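Local coordinates for protein glycoside hydrolase family 31 (Trueperella pyogenes, PDB 5I0F) that degrades cycloalternan, a cyclic glucose oligosaccharide, probably by hydrolysis of its glycosidic bonds through a covalent glycosyl-enzyme intermediate, at residues V569-Y575 with N608-T613; N319-P323 with I619-R623; W537-R541 with P681-P685. All coordinates share one frame; numbering follows the deposited sequence.

Interaction 1. Residues V569-Y575 with N608-T613; sequences VPEAELY and NVAEQT
The carbonyl oxygen of V609 takes two bonds from T613. T613 N reaches V609 O at 2.9 Å, and T613 OG1 reaches the same oxygen from the opposite face of the carbonyl plane at 2.7 Å. The hydroxyl lies between the backbone N and the carbonyl carbon of its own residue (chi1 62°), which turns it back into the helix. The methyl is left to face 569-575. T613 CG2 sits 3.6 Å from P570 O and also meets A572 N; A572 CB lies beside the hydroxyl.

V609 packs against Y575 and P570 O. V609 CG2 rests over the face of the Y575 ring in a CH-pi contact, 4.2 Å from the centroid and 27° off the normal. The far end of that ring is tied by Y575 OH to R604 O. V569 reaches the helix with both methyls: CG2 is 3.6 Å from Q612 CB, and CG1 is 3.7 Å from N608 ND2. Q612 bends away past CG, at chi2, and its NE2 bonds N608 OD1 at 2.8 Å, with an angle of 163° at the hydrogen. N608 ND2 is itself bonded to D603 O and L601 O, so both ends of this amide are held.

The contact joins the loop and first turn of barrel helix 572-583, with E571 at its N-cap, to the short helix 606-613. P570 O is buried against T613 CG2 and V609 CG1 with no partner in the model, an unpaid polar cost. No hydrogen bond crosses between the segments; methyl and CH-pi contacts carry the interface, while Q612 NE2 and T613 OG1 bond within their own segment.

Interaction 2. Residues N319-P323 with I619-R623; sequences NEGIP and IDLAR
R623 and E320 both fold to meet. The arginine is extended at chi2 and bends at chi3 (-83°); the glutamate bends at chi2 (-70°), which brings OE1 round so that it and E320 O can share one donor. R623 NH2 bonds E320 O and E320 OE1, each at 2.8 Å. E320 O is met in the carbonyl plane on a lone pair, and E320 OE1 on the anti lone pair of the carboxylate. Both oxygens lie in the guanidinium plane, and the carboxylate is only 26° from coplanar with it.

R623 NH1 donates to D620 OD1 at 2.6 Å. The result is a salt-bridge network of E320, R623 and D620, which should ease the like charge of the two acids. R316 pairs with E320 OE2.

Helix 307-320 follows the first strand of the TIM barrel, and G321, with positive phi, leaves it in a Schellman motif. Helix 617-646 comes after the eighth strand and the short helix 606-613; the contact thus joins helices from the first and last parts of the barrel.

Beside the charged groups the packing is apolar. I322 crosses R623 at about a right angle, with I322 CG1 3.6 Å from R623 CG. I322 CD1 reaches A622 CB and I619 CG2, each at 4.0 Å. W607 of helix 606-613 covers E320, I322 and I619. One water donates to both G321 O and R623 O, each 2.8 Å away.

Interaction 3. Residues W537-R541 with P681-P685; sequences WEAFR and PVTAP
R541 NH2 meets T683 O at 2.8 Å, the one hydrogen bond between the segments. The R541 chain is extended at chi2 and turns at chi3 (-72°), which brings NH2 to the carbonyl. The donor lies nearly along the C=O axis, but the bond is bent, 130° at the hydrogen, and the oxygen also lies somewhat out of the guanidinium plane. The aliphatic part of R541 runs past the threonine, with R541 CG 3.7 Å from T683 CB.

W537 lays one indole face against P685. P685 CD stands 3.8 Å from the centroid of the five-membered ring, 10° off its normal, a close CH-pi contact. The six-membered ring extends along the chain, with W537 CE3 3.3 Å from T683 O. F540 takes T683 CG2 over its face, 4.2 Å from the ring centroid. V682 O is buried between the aromatics, near the plane of the indole edge and 3.4 Å from F540 CE2, with no hydrogen-bond partner in the model.

The two segments belong to different parts of the enzyme. Helix 537-551 connects the sixth and seventh strands of the TIM barrel, and 681-685 is a loop of the C-terminal beta domain, between strands 677-679 and 689-694.

A second shell sets the first. One turn back on the helix, E538 OE1 takes both NE and NH1 of R541 from one face of its carboxylate plane; R541 NH1 is 3.1 Å away. The indole is held by W537 NE1 bonding to E571 OE1. F540 meets W560 with nearly parallel rings. W690 of strand 689-694 packs on V682, T683 and A684.

In the fold
Interaction 1 lies between the other two, its centre 15 Å from each. It meets interaction 2 through A610 CB and I619 CG1, 4.0 Å apart, where helix 606-613 is followed by helix 617-646. It meets interaction 3 through L574: L574 N is 3.6 Å from W537 CZ2, and L574 CD1 is 3.8 Å from F540 CD2. Interactions 2 and 3 do not touch; their nearest atoms are about 11 Å apart. The bound glycan lies further off: the side chain of V569 is about 13 Å from a glucose unit, and that of P570 about 10 Å from a calcium ion. Together the contacts tie outer barrel helices to one another and to the C-terminal domain.

Interaction 1. Residues V569-Y575 with N608-T613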
loop_
_atom_site.group_PDB
_atom_site.type_symbol
_atom_site.label_atom_id
_atom_site.label_comp_id
_atom_site.label_asym_id
_atom_site.label_seq_id
_atom_site.Cartn_x
_atom_site.Cartn_y
_atom_site.Cartn_z
ATOM N N VAL A 569 1.654 19.060 14.421
ATOM C CA VAL A 569 1.684 19.667 13.075
ATOM C C VAL A 569 3.144 19.850 12.571
ATOM O O VAL A 569 4.054 20.077 13.369
ATOM C CB VAL A 569 0.915 20.998 12.993
ATOM C CG1 VAL A 569 -0.551 20.804 13.396
ATOM C CG2 VAL A 569 1.551 22.079 13.841
ATOM N N PRO A 570 3.361 19.759 11.246
ATOM C CA PRO A 570 4.681 20.002 10.708
ATOM C C PRO A 570 5.152 21.411 11.039
ATOM O O PRO A 570 4.329 22.322 11.140
ATOM C CB PRO A 570 4.473 19.848 9.193
ATOM C CG PRO A 570 3.038 20.092 8.983
ATOM C CD PRO A 570 2.394 19.475 10.174
ATOM N N GLU A 571 6.457 21.569 11.229
ATOM C CA GLU A 571 7.065 22.902 11.394
ATOM C C GLU A 571 6.728 23.743 10.162
ATOM O O GLU A 571 6.516 23.192 9.067
ATOM C CB GLU A 571 8.593 22.792 11.581
ATOM C CG GLU A 571 9.403 22.536 10.297
ATOM C CD GLU A 571 10.914 22.703 10.464
ATOM O OE1 GLU A 571 11.688 21.817 10.028
ATOM O OE2 GLU A 571 11.335 23.745 11.022
ATOM N N ALA A 572 6.706 25.064 10.330
ATOM C CA ALA A 572 6.188 25.955 9.275
ATOM C C ALA A 572 6.933 25.747 7.958
ATOM O O ALA A 572 6.319 25.704 6.910
ATOM C CB ALA A 572 6.285 27.425 9.705
ATOM N N GLU A 573 8.255 25.620 8.019
ATOM C CA GLU A 573 9.077 25.532 6.824
ATOM C C GLU A 573 8.779 24.270 6.003
ATOM O O GLU A 573 8.755 24.309 4.770
ATOM C CB GLU A 573 10.573 25.575 7.192
ATOM C CG GLU A 573 11.472 25.754 5.994
ATOM C CD GLU A 573 12.948 25.793 6.356
ATOM O OE1 GLU A 573 13.750 26.090 5.459
ATOM O OE2 GLU A 573 13.322 25.475 7.522
ATOM N N LEU A 574 8.564 23.162 6.703
ATOM C CA LEU A 574 8.197 21.912 6.056
ATOM C C LEU A 574 6.839 22.026 5.409
ATOM O O LEU A 574 6.658 21.605 4.266
ATOM C CB LEU A 574 8.249 20.732 7.052
ATOM C CG LEU A 574 7.772 19.379 6.519
ATOM C CD1 LEU A 574 8.563 18.930 5.294
ATOM C CD2 LEU A 574 7.857 18.380 7.650
ATOM N N TYR A 575 5.873 22.586 6.121
ATOM C CA TYR A 575 4.545 22.799 5.536
ATOM C C TYR A 575 4.642 23.631 4.256
ATOM O O TYR A 575 4.091 23.252 3.232
ATOM C CB TYR A 575 3.594 23.444 6.519
ATOM C CG TYR A 575 2.127 23.417 6.089
ATOM C CD1 TYR A 575 1.331 22.294 6.314
ATOM C CD2 TYR A 575 1.542 24.516 5.492
ATOM C CE1 TYR A 575 -0.011 22.272 5.956
ATOM C CE2 TYR A 575 0.192 24.505 5.138
ATOM C CZ TYR A 575 -0.575 23.388 5.366
ATOM O OH TYR A 575 -1.917 23.403 5.016
ATOM N N ASN A 608 -4.680 26.129 11.035
ATOM C CA ASN A 608 -4.219 25.445 12.253
ATOM C C ASN A 608 -2.690 25.365 12.323
ATOM O O ASN A 608 -2.085 25.647 13.377
ATOM C CB ASN A 608 -4.808 24.048 12.412
ATOM C CG ASN A 608 -4.499 23.460 13.777
ATOM O OD1 ASN A 608 -4.768 24.094 14.808
ATOM N ND2 ASN A 608 -3.889 22.277 13.801
ATOM N N VAL A 609 -2.061 25.054 11.193
ATOM C CA VAL A 609 -0.599 24.986 11.158
ATOM C C VAL A 609 -0.010 26.369 11.467
ATOM O O VAL A 609 0.937 26.473 12.262
ATOM C CB VAL A 609 -0.052 24.365 9.853
ATOM C CG1 VAL A 609 1.457 24.290 9.878
ATOM C CG2 VAL A 609 -0.622 22.937 9.641
ATOM N N ALA A 610 -0.579 27.415 10.865
ATOM C CA ALA A 610 -0.142 28.792 11.130
ATOM C C ALA A 610 -0.275 29.117 12.614
ATOM O O ALA A 610 0.658 29.685 13.212
ATOM C CB ALA A 610 -0.933 29.794 10.307
ATOM N N GLU A 611 -1.409 28.735 13.207
ATOM C CA GLU A 611 -1.658 28.989 14.637
ATOM C C GLU A 611 -0.628 28.268 15.512
ATOM O O GLU A 611 -0.014 28.906 16.381
ATOM C CB GLU A 611 -3.090 28.583 15.028
ATOM C CG GLU A 611 -3.431 28.544 16.531
ATOM C CD GLU A 611 -3.280 29.882 17.237
ATOM O OE1 GLU A 611 -3.533 30.940 16.609
ATOM O OE2 GLU A 611 -2.926 29.879 18.447
ATOM N N GLN A 612 -0.445 26.963 15.291
ATOM C CA GLN A 612 0.419 26.159 16.168
ATOM C C GLN A 612 1.888 26.513 15.988
ATOM O O GLN A 612 2.645 26.420 16.949
ATOM C CB GLN A 612 0.276 24.654 15.948
ATOM C CG GLN A 612 -1.106 24.028 16.029
ATOM C CD GLN A 612 -1.869 24.343 17.279
ATOM O OE1 GLN A 612 -1.300 24.599 18.334
ATOM N NE2 GLN A 612 -3.194 24.298 17.175
ATOM N N THR A 613 2.298 26.933 14.782
ATOM C CA THR A 613 3.688 27.300 14.535
ATOM C C THR A 613 4.005 28.766 14.778
ATOM O O THR A 613 5.149 29.142 14.698
ATOM C CB THR A 613 4.146 26.947 13.088
ATOM O OG1 THR A 613 3.361 27.670 12.137
ATOM C CG2 THR A 613 4.045 25.446 12.824
#

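Interaction 2. Residues N319-P323 with I619-R623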
loop_
_atom_site.group_PDB
_atom_site.type_symbol
_atom_site.label_atom_id
_atom_site.label_comp_id
_atom_site.label_asym_id
_atom_site.label_seq_id
_atom_site.Cartn_x
_atom_site.Cartn_y
_atom_site.Cartn_z
ATOM N N ASN A 319 -13.916 31.602 3.215
ATOM C CA ASN A 319 -13.596 32.928 3.778
ATOM C C ASN A 319 -12.138 33.303 3.616
ATOM O O ASN A 319 -11.827 34.478 3.474
ATOM C CB ASN A 319 -13.997 33.007 5.238
ATOM C CG ASN A 319 -15.492 33.015 5.412
ATOM O OD1 ASN A 319 -16.227 33.537 4.568
ATOM N ND2 ASN A 319 -15.958 32.440 6.495
ATOM N N GLU A 320 -11.252 32.308 3.627
ATOM C CA GLU A 320 -9.834 32.566 3.404
ATOM C C GLU A 320 -9.441 32.669 1.913
ATOM O O GLU A 320 -8.306 32.982 1.615
ATOM C CB GLU A 320 -8.973 31.517 4.129
ATOM C CG GLU A 320 -9.091 31.526 5.657
ATOM C CD GLU A 320 -8.462 32.737 6.341
ATOM O OE1 GLU A 320 -7.807 33.570 5.681
ATOM O OE2 GLU A 320 -8.607 32.840 7.576
ATOM N N GLY A 321 -10.353 32.397 0.986
ATOM C CA GLY A 321 -9.997 32.348 -0.444
ATOM C C GLY A 321 -9.013 31.252 -0.830
ATOM O O GLY A 321 -8.156 31.467 -1.685
ATOM N N ILE A 322 -9.136 30.081 -0.191
ATOM C CA ILE A 322 -8.314 28.906 -0.478
ATOM C C ILE A 322 -9.313 27.841 -0.927
ATOM O O ILE A 322 -9.864 27.139 -0.096
ATOM C CB ILE A 322 -7.474 28.473 0.765
ATOM C CG1 ILE A 322 -6.507 29.604 1.130
ATOM C CG2 ILE A 322 -6.676 27.202 0.493
ATOM C CD1 ILE A 322 -5.949 29.542 2.537
ATOM N N PRO A 323 -9.619 27.798 -2.235
ATOM C CA PRO A 323 -10.685 26.909 -2.678
ATOM C C PRO A 323 -10.316 25.435 -2.545
ATOM O O PRO A 323 -9.130 25.053 -2.674
ATOM C CB PRO A 323 -10.898 27.290 -4.155
ATOM C CG PRO A 323 -9.632 27.983 -4.558
ATOM C CD PRO A 323 -9.115 28.662 -3.329
ATOM N N ILE A 619 -0.883 31.120 5.799
ATOM C CA ILE A 619 -2.217 31.238 5.183
ATOM C C ILE A 619 -2.074 31.928 3.809
ATOM O O ILE A 619 -2.591 31.417 2.819
ATOM C CB ILE A 619 -3.261 31.930 6.097
ATOM C CG1 ILE A 619 -3.345 31.219 7.461
ATOM C CG2 ILE A 619 -4.636 31.878 5.451
ATOM C CD1 ILE A 619 -4.279 31.883 8.443
ATOM N N ASP A 620 -1.328 33.033 3.752
ATOM C CA ASP A 620 -1.040 33.716 2.470
ATOM C C ASP A 620 -0.318 32.783 1.496
ATOM O O ASP A 620 -0.611 32.781 0.307
ATOM C CB ASP A 620 -0.187 34.982 2.666
ATOM C CG ASP A 620 -1.005 36.214 3.081
ATOM O OD1 ASP A 620 -2.264 36.207 3.146
ATOM O OD2 ASP A 620 -0.361 37.255 3.334
ATOM N N LEU A 621 0.613 31.973 2.007
ATOM C CA LEU A 621 1.302 30.987 1.156
ATOM C C LEU A 621 0.345 29.956 0.564
ATOM O O LEU A 621 0.463 29.618 -0.605
ATOM C CB LEU A 621 2.413 30.266 1.922
ATOM C CG LEU A 621 3.696 30.045 1.137
ATOM C CD1 LEU A 621 4.359 31.403 0.792
ATOM C CD2 LEU A 621 4.673 29.161 1.910
ATOM N N ALA A 622 -0.584 29.450 1.368
ATOM C CA ALA A 622 -1.575 28.512 0.874
ATOM C C ALA A 622 -2.503 29.152 -0.169
ATOM O O ALA A 622 -2.845 28.508 -1.166
ATOM C CB ALA A 622 -2.381 27.929 2.015
ATOM N N ARG A 623 -2.877 30.421 0.049
ATOM C CA ARG A 623 -3.628 31.187 -0.955
ATOM C C ARG A 623 -2.866 31.227 -2.277
ATOM O O ARG A 623 -3.425 30.903 -3.328
ATOM C CB ARG A 623 -3.925 32.632 -0.475
ATOM C CG ARG A 623 -5.229 32.824 0.287
ATOM C CD ARG A 623 -5.567 34.309 0.523
ATOM N NE ARG A 623 -4.877 34.845 1.706
ATOM C CZ ARG A 623 -5.275 34.708 2.976
ATOM N NH1 ARG A 623 -4.551 35.245 3.961
ATOM N NH2 ARG A 623 -6.384 34.060 3.297
HETATM O O HOH W 1 -5.951 35.368 7.042
HETATM O O HOH W 2 -6.208 30.471 -3.471
#

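Interaction 3. Residues W537-R541 with P681-P685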
loop_
_atom_site.group_PDB
_atom_site.type_symbol
_atom_site.label_atom_id
_atom_site.label_comp_id
_atom_site.label_asym_id
_atom_site.label_seq_id
_atom_site.Cartn_x
_atom_site.Cartn_y
_atom_site.Cartn_z
ATOM N N TRP A 537 11.173 15.836 7.176
ATOM C CA TRP A 537 11.846 16.051 5.894
ATOM C C TRP A 537 12.153 14.725 5.187
ATOM O O TRP A 537 11.998 14.629 3.988
ATOM C CB TRP A 537 13.114 16.897 6.047
ATOM C CG TRP A 537 12.801 18.268 6.516
ATOM C CD1 TRP A 537 12.768 18.708 7.810
ATOM C CD2 TRP A 537 12.453 19.391 5.698
ATOM N NE1 TRP A 537 12.429 20.050 7.847
ATOM C CE2 TRP A 537 12.225 20.490 6.566
ATOM C CE3 TRP A 537 12.316 19.580 4.318
ATOM C CZ2 TRP A 537 11.878 21.761 6.095
ATOM C CZ3 TRP A 537 11.971 20.860 3.847
ATOM C CH2 TRP A 537 11.745 21.924 4.739
ATOM N N GLU A 538 12.573 13.705 5.936
ATOM C CA GLU A 538 12.852 12.401 5.338
ATOM C C GLU A 538 11.595 11.789 4.709
ATOM O O GLU A 538 11.664 11.227 3.604
ATOM C CB GLU A 538 13.490 11.423 6.356
ATOM C CG GLU A 538 13.922 10.076 5.755
ATOM C CD GLU A 538 14.722 10.188 4.444
ATOM O OE1 GLU A 538 15.671 11.038 4.347
ATOM O OE2 GLU A 538 14.367 9.446 3.474
ATOM N N ALA A 539 10.453 11.932 5.375
ATOM C CA ALA A 539 9.203 11.422 4.820
ATOM C C ALA A 539 8.763 12.162 3.538
ATOM O O ALA A 539 8.230 11.544 2.610
ATOM C CB ALA A 539 8.106 11.458 5.872
ATOM N N PHE A 540 8.990 13.473 3.508
ATOM C CA PHE A 540 8.788 14.302 2.314
ATOM C C PHE A 540 9.613 13.758 1.140
ATOM O O PHE A 540 9.063 13.476 0.064
ATOM C CB PHE A 540 9.145 15.767 2.690
ATOM C CG PHE A 540 9.029 16.796 1.590
ATOM C CD1 PHE A 540 8.348 16.584 0.403
ATOM C CD2 PHE A 540 9.627 18.042 1.787
ATOM C CE1 PHE A 540 8.253 17.572 -0.558
ATOM C CE2 PHE A 540 9.520 19.052 0.826
ATOM C CZ PHE A 540 8.856 18.806 -0.355
ATOM N N ARG A 541 10.921 13.574 1.351
ATOM C CA ARG A 541 11.767 13.000 0.293
ATOM C C ARG A 541 11.291 11.624 -0.151
ATOM O O ARG A 541 11.248 11.342 -1.364
ATOM C CB ARG A 541 13.231 12.926 0.729
ATOM C CG ARG A 541 13.836 14.313 0.920
ATOM C CD ARG A 541 15.316 14.312 1.296
ATOM N NE ARG A 541 15.575 13.867 2.659
ATOM C CZ ARG A 541 15.786 14.647 3.738
ATOM N NH1 ARG A 541 16.008 14.067 4.909
ATOM N NH2 ARG A 541 15.785 15.982 3.694
ATOM N N PRO A 681 11.341 19.942 -6.100
ATOM C CA PRO A 681 10.990 20.307 -4.718
ATOM C C PRO A 681 12.186 20.615 -3.828
ATOM O O PRO A 681 13.241 19.967 -3.951
ATOM C CB PRO A 681 10.267 19.044 -4.210
ATOM C CG PRO A 681 9.672 18.435 -5.441
ATOM C CD PRO A 681 10.720 18.642 -6.483
ATOM N N VAL A 682 12.014 21.577 -2.921
ATOM C CA VAL A 682 13.070 21.979 -1.995
ATOM C C VAL A 682 12.878 21.149 -0.730
ATOM O O VAL A 682 11.902 21.335 -0.014
ATOM C CB VAL A 682 12.983 23.486 -1.685
ATOM C CG1 VAL A 682 14.059 23.917 -0.682
ATOM C CG2 VAL A 682 13.113 24.267 -2.980
ATOM N N THR A 683 13.808 20.238 -0.473
ATOM C CA THR A 683 13.633 19.179 0.522
ATOM C C THR A 683 14.580 19.230 1.704
ATOM O O THR A 683 14.705 18.243 2.443
ATOM C CB THR A 683 13.768 17.806 -0.152
ATOM O OG1 THR A 683 15.048 17.692 -0.769
ATOM C CG2 THR A 683 12.676 17.625 -1.213
ATOM N N ALA A 684 15.240 20.365 1.899
ATOM C CA ALA A 684 16.131 20.532 3.040
ATOM C C ALA A 684 15.778 21.811 3.822
ATOM O O ALA A 684 15.519 22.853 3.209
ATOM C CB ALA A 684 17.587 20.585 2.571
ATOM N N PRO A 685 15.783 21.735 5.178
ATOM C CA PRO A 685 15.553 22.953 5.934
ATOM C C PRO A 685 16.693 23.954 5.773
ATOM O O PRO A 685 17.854 23.565 5.626
ATOM C CB PRO A 685 15.476 22.472 7.393
ATOM C CG PRO A 685 16.192 21.170 7.422
ATOM C CD PRO A 685 16.017 20.569 6.057
#